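Local coordinates for protein Exo-beta-1,3-galactanase (Bifidobacterium bifidum, PDB 5FLW) that probably releases galactose from the non-reducing ends of beta-1,3-galactan chains, as a family 43 exo-beta-1,3-galactanase, at residues A7-P10 / D16-Q19. Sequence-based numbering, arbitrary orientation.
Sequences AFLP and DVAQ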
loop_
_atom_site.group_PDB
_atom_site.type_symbol
_atom_site.label_atom_id
_atom_site.label_comp_id
_atom_site.label_asym_id
_atom_site.label_seq_id
_atom_site.Cartn_x
_atom_site.Cartn_y
_atom_site.Cartn_z
ATOM N N ALA A 7 -14.593 7.556 8.366
ATOM C CA ALA A 7 -14.592 6.104 8.290
ATOM C C ALA A 7 -15.884 5.678 7.595
ATOM O O ALA A 7 -16.976 6.132 7.967
ATOM C CB ALA A 7 -14.529 5.503 9.701
ATOM N N PHE A 8 -15.763 4.829 6.569
ATOM C CA PHE A 8 -16.934 4.444 5.793
ATOM C C PHE A 8 -16.598 3.238 4.928
ATOM O O PHE A 8 -15.419 2.921 4.674
ATOM C CB PHE A 8 -17.466 5.586 4.903
ATOM C CG PHE A 8 -16.408 6.230 4.046
ATOM C CD1 PHE A 8 -16.071 5.689 2.809
ATOM C CD2 PHE A 8 -15.726 7.376 4.489
ATOM C CE1 PHE A 8 -15.085 6.278 2.006
ATOM C CE2 PHE A 8 -14.731 7.974 3.690
ATOM C CZ PHE A 8 -14.413 7.428 2.453
ATOM N N LEU A 9 -17.664 2.574 4.475
ATOM C CA LEU A 9 -17.530 1.479 3.525
ATOM C C LEU A 9 -17.800 2.033 2.125
ATOM O O LEU A 9 -18.940 2.431 1.827
ATOM C CB LEU A 9 -18.504 0.352 3.858
ATOM C CG LEU A 9 -18.391 -0.869 2.937
ATOM C CD1 LEU A 9 -17.001 -1.509 3.047
ATOM C CD2 LEU A 9 -19.534 -1.866 3.192
ATOM N N PRO A 10 -16.794 2.110 1.252
ATOM C CA PRO A 10 -17.014 2.694 -0.079
ATOM C C PRO A 10 -17.780 1.747 -1.000
ATOM O O PRO A 10 -17.760 0.524 -0.850
ATOM C CB PRO A 10 -15.589 2.926 -0.608
ATOM C CG PRO A 10 -14.747 1.873 0.099
ATOM C CD PRO A 10 -15.386 1.695 1.467
ATOM N N ASP A 16 -21.916 -1.856 -6.252
ATOM C CA ASP A 16 -21.231 -2.857 -5.434
ATOM C C ASP A 16 -20.336 -2.209 -4.373
ATOM O O ASP A 16 -19.816 -1.097 -4.561
ATOM C CB ASP A 16 -20.387 -3.719 -6.361
ATOM C CG ASP A 16 -21.235 -4.553 -7.314
ATOM O OD1 ASP A 16 -22.238 -5.181 -6.920
ATOM O OD2 ASP A 16 -20.962 -4.478 -8.526
ATOM N N VAL A 17 -20.150 -2.914 -3.244
ATOM C CA VAL A 17 -19.075 -2.518 -2.348
ATOM C C VAL A 17 -17.755 -2.419 -3.131
ATOM O O VAL A 17 -17.397 -3.350 -3.861
ATOM C CB VAL A 17 -18.985 -3.518 -1.181
ATOM C CG1 VAL A 17 -17.717 -3.264 -0.344
ATOM C CG2 VAL A 17 -20.260 -3.440 -0.326
ATOM N N ALA A 18 -17.022 -1.300 -2.975
ATOM C CA ALA A 18 -15.707 -1.156 -3.616
ATOM C C ALA A 18 -14.667 -1.870 -2.749
ATOM O O ALA A 18 -14.510 -1.545 -1.565
ATOM C CB ALA A 18 -15.313 0.319 -3.806
ATOM N N GLN A 19 -13.966 -2.850 -3.331
ATOM C CA GLN A 19 -12.973 -3.658 -2.618
ATOM C C GLN A 19 -11.650 -2.878 -2.486
ATOM O O GLN A 19 -10.584 -3.251 -3.000
ATOM C CB GLN A 19 -12.812 -5.013 -3.309
ATOM C CG GLN A 19 -14.069 -5.943 -3.293
ATOM C CD GLN A 19 -14.504 -6.364 -1.888
ATOM O OE1 GLN A 19 -13.711 -6.847 -1.093
ATOM N NE2 GLN A 19 -15.789 -6.154 -1.576
#
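Leu9 and Val17 meet through their methyl groups, beside the one hydrogen bond that ties 7-10 to 16-19. Along Leu9, from CB the chain turns so that CG stands opposite the backbone N (chi1 -178°), which carries the branch over toward Val17. CG itself lies 4.1 Å from Val17 CG1; beyond it the fork divides, CD1 reaching Val17 CG1 at 3.9 Å and CD2 reaching Val17 CG2, also at 3.9 Å. The two side chains cross at about a right angle, and the branched ends of leucine and valine let each methyl of one find a methyl of the other. The contact lies before the first strand, 24-28, of a five-bladed beta-propeller, the fold of family 43 glycosidases, whose blades are four-stranded antiparallel sheets. The backbone of Phe8 is hydrogen-bonded to that of Ile278 in the last blade, while Ala18 touches Tyr51 in the first, so the N-terminal chain passes from the last blade to the first here. The bond runs from Ala18 N to Pro10 O, 2.9 Å long and fairly straight at 160°, with the donor 43° above the carbonyl plane. Proline cannot give a backbone N-H but still offers its carbonyl. Its ring lies against Ala18, Pro10 CB 4.1 Å from Ala18 CB, and the small alanine methyl also sits 3.8 Å from Pro10 O.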